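Long-range contacts in putative pyrazinamidase/nicotinamidase (Streptococcus mutans, PDB 3S2S), which probably hydrolyses nicotinamide and pyrazinamide to the corresponding acids and ammonia, as a zinc-binding member of the isochorismatase family of cysteine hydrolases: residues A[43-48]-A[104-108]; A[81-85]-A[119-123]; A[93-98]-A[137-141]; A[165-169]-A[199-204]. One frame throughout, in Å; residues are numbered along the deposited sequence.

Contact 1: A[43-48]-A[104-108]; sequences DYTYDF and PHNIK. With ZN (zinc ion), chain E; CAD (cacodylic acid), chain F.
Asn106 meets Thr45 and Asp47 through two hydrogen bonds. The hydroxyl OG1 of Thr45 donates to OD1 of Asn106 at 2.9 Å. It reaches a lone pair in the carbonyl plane, with a C=O...donor angle of 111°. The Thr45 hydroxyl sits between its own backbone N and carbonyl carbon (chi1 64°), and this turns it to the amide. The backbone N of Asn106 donates to OD2 of Asp47 at 2.8 Å, on the anti side of the carboxylate. Water 1 donates to the same OD2, which thus takes the N-H of Asn106 directly and that of Ile107 through the water. OD1 of Asp47 accepts from the backbone N of Lys54. ND2 of Asn106 bonds to the backbone O of Asp87, so the amide is held at both ends.

Both segments lie beyond the C-terminal end of strand 37-42 in the isochorismatase fold, where the zinc and the ligand bind. NE2 of His105 binds zinc at 2.2 Å; Asp87, His89, Glu98 and waters 2 and 3 complete the site. ND1 of His105 bonds to the backbone O of Pro103, which fixes the ring's rotation.

Ring packing links the zinc and cacodylate sites. CZ of Phe48 lies 3.5 Å from CD2 of His105, with the ring planes at 60°. The methyl C1 of cacodylic acid sits over the centre of one Phe48 face, 3.3 Å above the plane. The polar OD2 of Asp43 comes within 3.1 Å of the same methyl. That carboxylate is held by Lys137 at OD2 and by the backbone N of Asp87 at OD1.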
# COMPACT_ATOMS: atom_id res chain seq x y z
N ASP A 43 -7.28 18.44 9.50
CA ASP A 43 -8.63 19.00 9.26
C ASP A 43 -9.09 20.09 10.19
O ASP A 43 -10.29 20.19 10.45
CB ASP A 43 -9.68 17.88 9.27
CG ASP A 43 -9.66 17.05 7.99
OD1 ASP A 43 -9.33 17.63 6.95
OD2 ASP A 43 -10.01 15.85 8.04
N TYR A 44 -8.17 20.91 10.70
CA TYR A 44 -8.58 21.97 11.62
C TYR A 44 -9.07 23.19 10.85
O TYR A 44 -8.46 24.28 10.88
CB TYR A 44 -7.47 22.31 12.63
CG TYR A 44 -8.05 22.99 13.84
CD1 TYR A 44 -8.82 22.27 14.76
CD2 TYR A 44 -7.87 24.36 14.04
CE1 TYR A 44 -9.40 22.91 15.86
CE2 TYR A 44 -8.43 25.01 15.15
CZ TYR A 44 -9.19 24.27 16.05
OH TYR A 44 -9.76 24.92 17.13
N THR A 45 -10.17 23.00 10.13
CA THR A 45 -10.66 24.03 9.22
C THR A 45 -12.02 24.59 9.65
O THR A 45 -12.71 24.05 10.53
CB THR A 45 -10.83 23.48 7.79
OG1 THR A 45 -11.84 22.46 7.78
CG2 THR A 45 -9.49 22.91 7.24
N TYR A 46 -12.40 25.68 9.01
CA TYR A 46 -13.68 26.32 9.32
C TYR A 46 -14.88 25.39 9.29
O TYR A 46 -15.71 25.40 10.20
CB TYR A 46 -13.89 27.54 8.42
CG TYR A 46 -13.38 28.81 9.06
CD1 TYR A 46 -12.02 29.03 9.24
CD2 TYR A 46 -14.27 29.79 9.49
CE1 TYR A 46 -11.54 30.19 9.84
CE2 TYR A 46 -13.81 30.96 10.10
CZ TYR A 46 -12.45 31.16 10.26
OH TYR A 46 -12.01 32.33 10.86
N ASP A 47 -14.98 24.55 8.25
CA ASP A 47 -16.15 23.66 8.19
C ASP A 47 -16.24 22.65 9.33
O ASP A 47 -17.33 22.19 9.67
CB ASP A 47 -16.24 22.94 6.84
CG ASP A 47 -16.97 23.77 5.80
OD1 ASP A 47 -17.75 24.67 6.19
OD2 ASP A 47 -16.75 23.52 4.60
N PHE A 48 -15.10 22.31 9.94
CA PHE A 48 -15.10 21.37 11.05
C PHE A 48 -15.11 22.00 12.44
O PHE A 48 -15.30 21.30 13.43
CB PHE A 48 -13.91 20.43 10.95
CG PHE A 48 -14.04 19.42 9.85
CD1 PHE A 48 -15.04 18.47 9.88
CD2 PHE A 48 -13.16 19.42 8.78
CE1 PHE A 48 -15.17 17.52 8.85
CE2 PHE A 48 -13.27 18.48 7.75
CZ PHE A 48 -14.29 17.54 7.80
N PRO A 104 -22.21 18.18 2.33
CA PRO A 104 -21.01 18.74 1.71
C PRO A 104 -20.21 19.51 2.74
O PRO A 104 -20.79 20.21 3.57
CB PRO A 104 -21.58 19.72 0.68
CG PRO A 104 -22.95 19.22 0.40
CD PRO A 104 -23.45 18.66 1.68
N HIS A 105 -18.89 19.36 2.71
CA HIS A 105 -18.02 20.01 3.68
C HIS A 105 -16.63 20.10 3.07
O HIS A 105 -16.27 19.25 2.25
CB HIS A 105 -17.97 19.20 4.97
CG HIS A 105 -17.45 17.81 4.79
ND1 HIS A 105 -18.26 16.76 4.44
CD2 HIS A 105 -16.20 17.30 4.93
CE1 HIS A 105 -17.53 15.66 4.36
NE2 HIS A 105 -16.28 15.96 4.64
N ASN A 106 -15.87 21.12 3.45
CA ASN A 106 -14.51 21.32 2.92
C ASN A 106 -14.47 21.23 1.40
O ASN A 106 -13.58 20.58 0.81
CB ASN A 106 -13.50 20.33 3.54
CG ASN A 106 -12.84 20.90 4.81
OD1 ASN A 106 -13.45 21.67 5.55
ND2 ASN A 106 -11.59 20.50 5.05
N ILE A 107 -15.41 21.89 0.76
CA ILE A 107 -15.45 21.88 -0.70
C ILE A 107 -14.29 22.69 -1.27
O ILE A 107 -14.02 23.81 -0.84
CB ILE A 107 -16.79 22.47 -1.21
CG1 ILE A 107 -17.97 21.65 -0.67
CG2 ILE A 107 -16.79 22.53 -2.72
CD1 ILE A 107 -17.87 20.13 -0.97
N LYS A 108 -13.60 22.12 -2.25
CA LYS A 108 -12.48 22.78 -2.89
C LYS A 108 -12.92 24.13 -3.44
O LYS A 108 -13.99 24.24 -4.05
CB LYS A 108 -11.91 21.89 -4.00
CG LYS A 108 -11.12 20.67 -3.44
CD LYS A 108 -10.52 19.83 -4.57
ZN ZN E . -14.70 14.47 4.31
AS CAD F . -12.77 14.03 10.14
C1 CAD F . -12.35 15.93 10.05
C2 CAD F . -14.52 13.65 9.29
O1 CAD F . -12.59 13.39 11.64
O HOH W 1 -17.09 23.98 2.03
O HOH W 2 -14.78 13.93 6.39
O HOH W 3 -13.05 12.94 4.21

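Contact 2: A[81-85]-A[119-123]; sequences YIFFT and LADFY
Strand 81-85 and helix 119-123 pack with their axes 11.4 Å apart at closest approach and their N-to-C directions at 117°. Phe84 carries most of the contact. Its side chain leaves the strand toward the helix and meets three residues there. CB of Tyr123 lies over one face of the Phe84 ring. The Tyr123 ring turns its edge to the Phe84 face in an offset edge-to-face pair, with centroids 5.5 Å apart and planes at 74°. CD1 is the tyrosine atom that touches, 3.8 Å from CD2 of Phe84. The rim of Phe84 is used as well. CE1 of Phe84 meets CG of Leu119 at 3.7 Å, and CZ of Phe84 meets CD2 of Phe122 at 3.8 Å, both near the Phe84 plane. Phe122 has CG opposite its backbone N (chi1 179°), which carries the ring out to the strand. Its far atom CZ then reaches CG1 of Ile82 at 4.2 Å. The helix thus covers part of one face of the parallel sheet of this alpha/beta fold. Helix 65-77 lies beside it and also touches Ile82, Leu119 and Phe122. No hydrogen bond crosses between the segments, so the helix is held here by apolar and aromatic packing alone.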
# COMPACT_ATOMS: atom_id res chain seq x y z
N TYR A 81 8.97 18.48 11.09
CA TYR A 81 8.23 18.74 9.86
C TYR A 81 6.77 18.92 10.22
O TYR A 81 6.28 18.27 11.16
CB TYR A 81 8.40 17.55 8.91
CG TYR A 81 9.87 17.32 8.60
CD1 TYR A 81 10.54 18.12 7.67
CD2 TYR A 81 10.59 16.33 9.24
CE1 TYR A 81 11.88 17.93 7.39
CE2 TYR A 81 11.93 16.12 8.96
CZ TYR A 81 12.56 16.93 8.04
OH TYR A 81 13.89 16.73 7.76
N ILE A 82 6.07 19.77 9.47
CA ILE A 82 4.66 20.05 9.76
C ILE A 82 3.83 19.74 8.53
O ILE A 82 4.12 20.27 7.45
CB ILE A 82 4.43 21.55 10.07
CG1 ILE A 82 5.41 22.08 11.14
CG2 ILE A 82 2.95 21.80 10.45
CD1 ILE A 82 5.28 21.42 12.52
N PHE A 83 2.83 18.87 8.67
CA PHE A 83 1.99 18.47 7.53
C PHE A 83 0.54 18.82 7.80
O PHE A 83 -0.09 18.23 8.69
CB PHE A 83 2.09 16.96 7.28
CG PHE A 83 3.43 16.52 6.76
CD1 PHE A 83 3.62 16.34 5.39
CD2 PHE A 83 4.49 16.28 7.63
CE1 PHE A 83 4.86 15.94 4.89
CE2 PHE A 83 5.73 15.86 7.13
CZ PHE A 83 5.91 15.69 5.77
N PHE A 84 -0.01 19.77 7.04
CA PHE A 84 -1.44 20.06 7.08
C PHE A 84 -2.15 19.10 6.14
O PHE A 84 -1.92 19.14 4.93
CB PHE A 84 -1.73 21.52 6.70
CG PHE A 84 -1.21 22.50 7.73
CD1 PHE A 84 -1.99 22.86 8.80
CD2 PHE A 84 0.08 23.01 7.63
CE1 PHE A 84 -1.53 23.73 9.75
CE2 PHE A 84 0.56 23.89 8.59
CZ PHE A 84 -0.26 24.26 9.65
N THR A 85 -2.98 18.22 6.68
CA THR A 85 -3.60 17.17 5.86
C THR A 85 -5.09 17.44 5.92
O THR A 85 -5.73 17.27 6.95
CB THR A 85 -3.22 15.78 6.37
OG1 THR A 85 -3.69 15.60 7.71
CG2 THR A 85 -1.70 15.62 6.31
N LEU A 119 -3.61 28.94 13.66
CA LEU A 119 -2.98 27.99 12.76
C LEU A 119 -2.96 28.56 11.34
O LEU A 119 -2.03 28.34 10.58
CB LEU A 119 -3.77 26.68 12.81
CG LEU A 119 -3.15 25.31 12.67
CD1 LEU A 119 -1.85 25.12 13.47
CD2 LEU A 119 -4.22 24.28 13.07
N ALA A 120 -3.99 29.34 11.00
CA ALA A 120 -4.04 29.97 9.68
C ALA A 120 -2.86 30.94 9.49
O ALA A 120 -2.27 30.99 8.42
CB ALA A 120 -5.36 30.70 9.48
N ASP A 121 -2.53 31.71 10.52
CA ASP A 121 -1.39 32.61 10.44
C ASP A 121 -0.09 31.83 10.32
O ASP A 121 0.79 32.19 9.53
CB ASP A 121 -1.34 33.54 11.67
N PHE A 122 0.04 30.74 11.09
CA PHE A 122 1.22 29.89 10.96
C PHE A 122 1.39 29.42 9.52
O PHE A 122 2.48 29.54 8.95
CB PHE A 122 1.17 28.67 11.90
CG PHE A 122 2.36 27.79 11.77
CD1 PHE A 122 3.49 27.98 12.57
CD2 PHE A 122 2.39 26.78 10.81
CE1 PHE A 122 4.61 27.15 12.43
CE2 PHE A 122 3.51 25.96 10.65
CZ PHE A 122 4.62 26.15 11.46
N TYR A 123 0.33 28.88 8.93
CA TYR A 123 0.48 28.37 7.57
C TYR A 123 0.84 29.49 6.60
O TYR A 123 1.75 29.34 5.77
CB TYR A 123 -0.77 27.61 7.09
CG TYR A 123 -0.54 27.13 5.69
CD1 TYR A 123 0.35 26.10 5.44
CD2 TYR A 123 -1.15 27.76 4.61
CE1 TYR A 123 0.60 25.68 4.14
CE2 TYR A 123 -0.91 27.34 3.32
CZ TYR A 123 -0.04 26.30 3.10
OH TYR A 123 0.21 25.88 1.82

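Contact 3: A[93-98]-A[137-141]; sequences DDFHPE and KRHYS. With ZN (zinc ion), chain E.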
# COMPACT_ATOMS: atom_id res chain seq x y z
N ASP A 93 -19.94 14.61 -6.13
CA ASP A 93 -19.26 13.34 -6.41
C ASP A 93 -19.92 12.05 -5.95
O ASP A 93 -19.64 11.54 -4.86
CB ASP A 93 -17.83 13.37 -5.93
CG ASP A 93 -16.98 12.30 -6.61
OD1 ASP A 93 -17.56 11.43 -7.30
OD2 ASP A 93 -15.75 12.36 -6.48
N ASP A 94 -20.75 11.48 -6.83
CA ASP A 94 -21.44 10.24 -6.50
C ASP A 94 -20.51 9.03 -6.48
O ASP A 94 -20.93 7.95 -6.06
CB ASP A 94 -22.60 10.02 -7.48
CG ASP A 94 -23.71 11.05 -7.31
OD1 ASP A 94 -24.22 11.19 -6.18
OD2 ASP A 94 -24.05 11.73 -8.31
N PHE A 95 -19.27 9.20 -6.91
CA PHE A 95 -18.30 8.11 -6.88
C PHE A 95 -17.58 7.98 -5.54
O PHE A 95 -16.93 6.97 -5.27
CB PHE A 95 -17.27 8.23 -8.01
CG PHE A 95 -17.79 7.77 -9.33
CD1 PHE A 95 -18.11 6.44 -9.53
CD2 PHE A 95 -17.97 8.67 -10.37
CE1 PHE A 95 -18.60 6.01 -10.75
CE2 PHE A 95 -18.45 8.24 -11.58
CZ PHE A 95 -18.77 6.92 -11.77
N HIS A 96 -17.72 9.00 -4.70
CA HIS A 96 -17.18 8.96 -3.35
C HIS A 96 -18.25 8.48 -2.36
O HIS A 96 -19.30 9.11 -2.24
CB HIS A 96 -16.72 10.36 -2.96
CG HIS A 96 -15.77 10.38 -1.80
ND1 HIS A 96 -15.79 9.43 -0.81
CD2 HIS A 96 -14.78 11.25 -1.48
CE1 HIS A 96 -14.84 9.69 0.07
NE2 HIS A 96 -14.21 10.79 -0.31
N PRO A 97 -17.99 7.36 -1.66
CA PRO A 97 -18.96 6.78 -0.71
C PRO A 97 -19.37 7.78 0.36
O PRO A 97 -20.46 7.70 0.91
CB PRO A 97 -18.17 5.64 -0.05
CG PRO A 97 -17.14 5.27 -1.05
CD PRO A 97 -16.79 6.50 -1.82
N GLU A 98 -18.48 8.73 0.63
CA GLU A 98 -18.68 9.66 1.72
C GLU A 98 -19.81 10.64 1.38
O GLU A 98 -20.45 11.20 2.27
CB GLU A 98 -17.37 10.41 1.98
CG GLU A 98 -17.29 11.08 3.33
CD GLU A 98 -16.06 11.93 3.45
OE1 GLU A 98 -16.21 13.12 3.79
OE2 GLU A 98 -14.95 11.43 3.18
N LYS A 137 -6.65 15.76 0.96
CA LYS A 137 -7.02 14.36 1.10
C LYS A 137 -8.50 14.18 0.84
O LYS A 137 -9.26 15.14 0.95
CB LYS A 137 -6.62 13.81 2.49
CG LYS A 137 -7.49 14.34 3.65
CD LYS A 137 -6.96 13.83 5.00
CE LYS A 137 -7.72 14.43 6.18
NZ LYS A 137 -9.14 13.99 6.21
N ARG A 138 -8.91 12.95 0.51
CA ARG A 138 -10.31 12.68 0.24
C ARG A 138 -10.92 11.65 1.17
O ARG A 138 -12.14 11.54 1.25
CB ARG A 138 -10.51 12.22 -1.21
CG ARG A 138 -10.26 13.33 -2.21
CD ARG A 138 -10.37 12.82 -3.65
NE ARG A 138 -11.72 12.45 -4.02
CZ ARG A 138 -12.16 11.19 -4.11
NH1 ARG A 138 -11.34 10.17 -3.81
NH2 ARG A 138 -13.41 10.96 -4.48
N HIS A 139 -10.08 10.85 1.84
CA HIS A 139 -10.57 9.91 2.84
C HIS A 139 -10.27 10.47 4.21
O HIS A 139 -9.65 11.53 4.35
CB HIS A 139 -9.92 8.52 2.70
CG HIS A 139 -10.37 7.77 1.49
ND1 HIS A 139 -9.64 6.72 0.96
CD2 HIS A 139 -11.46 7.91 0.71
CE1 HIS A 139 -10.28 6.24 -0.09
NE2 HIS A 139 -11.39 6.93 -0.27
N TYR A 140 -10.67 9.75 5.25
CA TYR A 140 -10.49 10.27 6.60
C TYR A 140 -9.01 10.27 7.03
O TYR A 140 -8.47 11.27 7.53
CB TYR A 140 -11.33 9.44 7.56
CG TYR A 140 -12.79 9.32 7.15
CD1 TYR A 140 -13.63 10.44 7.15
CD2 TYR A 140 -13.34 8.08 6.81
CE1 TYR A 140 -14.97 10.32 6.79
CE2 TYR A 140 -14.67 7.96 6.45
CZ TYR A 140 -15.48 9.08 6.46
OH TYR A 140 -16.81 8.93 6.10
N SER A 141 -8.33 9.16 6.75
CA SER A 141 -6.90 9.07 7.04
C SER A 141 -6.03 9.99 6.17
O SER A 141 -6.19 10.06 4.95
CB SER A 141 -6.42 7.63 6.82
OG SER A 141 -5.00 7.58 6.90
ZN ZN E . -14.70 14.47 4.31
O HOH W 4 -14.42 13.81 -5.06
O HOH W 3 -13.05 12.94 4.21
O HOH W 2 -14.78 13.93 6.39
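The backbone O of Arg138 accepts a hydrogen bond of 2.7 Å from NE2 of His96. The bond is nearly straight, with an N-H...acceptor angle of 163°. The oxygen lies in the imidazole plane, while NE2 stands above the carbonyl plane of Arg138. The side chain of Arg138 folds back at chi3 (68°). CD2 of His96 lies 3.3 Å above one guanidinium face, near its rim, with the two planes tilted. NH2 of Arg138 also makes a salt bridge to OD2 of Asp93, whose hydrogen bond is weak at 3.4 Å, and water 4 lies between the two groups. The stronger partner of NH2 is Glu154 of the second subunit. CE1 of His96 meets the edge of His139 at CD2, 3.9 Å away.

OE1 of Glu98 binds zinc at 2.1 Å, and OE2 is 2.6 Å from the zinc-bound water 3. CG of Glu98 packs 3.5 Å from OH of Tyr140 of the cacodylate pocket, which bonds to the backbone O of Val210 of the third subunit. The bond from NE2 implies that His96 carries a proton there. The zinc loop is thereby tied to the loop after strand 132-137, at a place that two other subunits also reach.

Contact 4: A[165-169]-A[199-204]; sequences VLTDI and NHQFAL. With CAD (cacodylic acid), chain F.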
# COMPACT_ATOMS: atom_id res chain seq x y z
N VAL A 165 -8.84 17.26 14.28
CA VAL A 165 -10.21 16.77 14.50
C VAL A 165 -10.57 15.78 13.38
O VAL A 165 -9.93 15.78 12.34
CB VAL A 165 -11.23 17.96 14.51
CG1 VAL A 165 -10.95 18.91 15.67
CG2 VAL A 165 -11.19 18.70 13.20
N LEU A 166 -11.56 14.90 13.60
CA LEU A 166 -12.16 14.65 14.90
C LEU A 166 -11.39 13.46 15.48
O LEU A 166 -10.91 12.59 14.73
CB LEU A 166 -13.63 14.24 14.74
CG LEU A 166 -14.65 15.25 14.21
CD1 LEU A 166 -16.04 14.62 14.30
CD2 LEU A 166 -14.60 16.50 15.03
N THR A 167 -11.28 13.41 16.80
CA THR A 167 -10.45 12.39 17.45
C THR A 167 -10.80 10.98 16.99
O THR A 167 -9.90 10.16 16.74
CB THR A 167 -10.64 12.47 18.98
OG1 THR A 167 -10.70 13.84 19.37
CG2 THR A 167 -9.48 11.80 19.69
N ASP A 168 -12.10 10.70 16.88
CA ASP A 168 -12.59 9.35 16.60
C ASP A 168 -12.79 9.03 15.12
O ASP A 168 -13.18 7.91 14.79
CB ASP A 168 -13.92 9.11 17.35
CG ASP A 168 -14.99 10.12 16.97
OD1 ASP A 168 -14.71 11.33 17.09
OD2 ASP A 168 -16.09 9.71 16.55
N ILE A 169 -12.52 9.98 14.22
CA ILE A 169 -12.63 9.69 12.79
C ILE A 169 -11.29 9.99 12.11
O ILE A 169 -10.45 9.08 11.97
CB ILE A 169 -13.81 10.44 12.14
CG1 ILE A 169 -15.10 10.06 12.88
CG2 ILE A 169 -13.91 10.09 10.66
CD1 ILE A 169 -16.32 10.88 12.46
N ASN A 199 -17.12 9.59 22.13
CA ASN A 199 -16.31 9.01 21.08
C ASN A 199 -14.86 9.47 21.20
O ASN A 199 -13.94 8.74 20.83
CB ASN A 199 -16.88 9.33 19.68
CG ASN A 199 -18.22 8.64 19.44
OD1 ASN A 199 -18.67 7.83 20.25
ND2 ASN A 199 -18.85 8.95 18.31
N HIS A 200 -14.68 10.69 21.69
CA HIS A 200 -13.36 11.26 21.94
C HIS A 200 -12.61 10.39 22.94
O HIS A 200 -11.45 10.03 22.72
CB HIS A 200 -13.54 12.70 22.45
CG HIS A 200 -12.28 13.37 22.91
ND1 HIS A 200 -11.32 13.85 22.04
CD2 HIS A 200 -11.86 13.72 24.15
CE1 HIS A 200 -10.36 14.44 22.73
NE2 HIS A 200 -10.67 14.39 24.01
N GLN A 201 -13.29 10.01 24.02
CA GLN A 201 -12.66 9.16 25.03
C GLN A 201 -12.39 7.75 24.51
O GLN A 201 -11.31 7.17 24.79
CB GLN A 201 -13.52 9.08 26.30
CG GLN A 201 -12.73 8.54 27.49
CD GLN A 201 -11.51 9.41 27.80
OE1 GLN A 201 -11.63 10.62 27.99
NE2 GLN A 201 -10.33 8.79 27.83
N PHE A 202 -13.34 7.20 23.77
CA PHE A 202 -13.12 5.90 23.14
C PHE A 202 -11.85 5.98 22.32
O PHE A 202 -11.01 5.08 22.38
CB PHE A 202 -14.27 5.52 22.21
CG PHE A 202 -13.93 4.36 21.31
CD1 PHE A 202 -14.23 3.06 21.69
CD2 PHE A 202 -13.28 4.57 20.10
CE1 PHE A 202 -13.90 1.98 20.88
CE2 PHE A 202 -12.93 3.50 19.28
CZ PHE A 202 -13.25 2.19 19.66
N ALA A 203 -11.71 7.05 21.54
CA ALA A 203 -10.55 7.18 20.65
C ALA A 203 -9.24 7.29 21.42
O ALA A 203 -8.26 6.64 21.06
CB ALA A 203 -10.72 8.38 19.70
N LEU A 204 -9.20 8.13 22.46
CA LEU A 204 -7.97 8.25 23.24
C LEU A 204 -7.58 6.91 23.87
O LEU A 204 -6.40 6.54 23.90
CB LEU A 204 -8.11 9.33 24.32
CG LEU A 204 -8.20 10.77 23.82
CD1 LEU A 204 -8.46 11.68 25.02
CD2 LEU A 204 -6.93 11.18 23.12
AS CAD F . -12.77 14.03 10.14
C1 CAD F . -12.35 15.93 10.05
C2 CAD F . -14.52 13.65 9.29
O1 CAD F . -12.59 13.39 11.64
O HOH W 5 -18.43 11.13 16.15
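Thr167 and His200 share a hydrogen bond of 2.7 Å between OG1 and ND1. Either atom could be the donor. The hydroxyl lies in the plane of the imidazole, at its edge. His200 extends away from its backbone N (chi1 173°), and this brings ND1 alongside the threonine.

The second polar pair is looser. ND2 of Asn199 donates to OD2 of Asp168 over 3.4 Å, a weak bond with an N-H...acceptor angle of 131°. Water 5 bridges the same two atoms. It donates to OD2 of Asp168 at 2.8 Å and accepts from ND2 of Asn199 at 3.1 Å. The other carboxylate oxygen, OD1 of Asp168, is satisfied by the hydroxyl of Ser194. Asp168 holds its CG between its backbone N and carbonyl carbon (chi1 58°), with the carboxylate turned to the asparagine. OD2 also touches CB of Asn199.

These residues join the start of helix 167-180 to helix 197-209. The first helix follows directly on strand 159-165, at the C-terminal edge of the parallel sheet, where the pocket of this alpha/beta fold opens. A cis peptide precedes Leu166. The backbone N of Leu166 donates to O1 of cacodylic acid at 2.7 Å in an almost straight bond, and the backbone N of Cys170 is a further donor to the ligand.

CB of Ala203 packs against Thr167, 3.6 Å from its CG2 and 3.5 Å from its backbone O. Phe202 faces the third subunit, where its ring stacks on Phe202 of that subunit.

Overall arrangement
Contacts 1 and 3 share the zinc ion and waters 2 and 3, and their centres lie 13 Å apart. Contacts 1 and 4 both touch cacodylic acid. Val165 CG2 of contact 4 packs on the backbone O of Asp43 at 3.3 Å. Contact 3 reaches contact 4 through Tyr140 CD1 and Ile169 CG2, 3.5 Å apart at the pocket. Contact 2 lies farther from the ligand but touches contact 1, where Asp43 N is 3.2 Å from Thr85 O. Its strand leads on to Asp87 of the zinc site, and the side chain of Leu119 is about 12 Å from the cacodylic acid. Contacts 2 and 4 do not touch; their nearest atoms are about 7 Å apart.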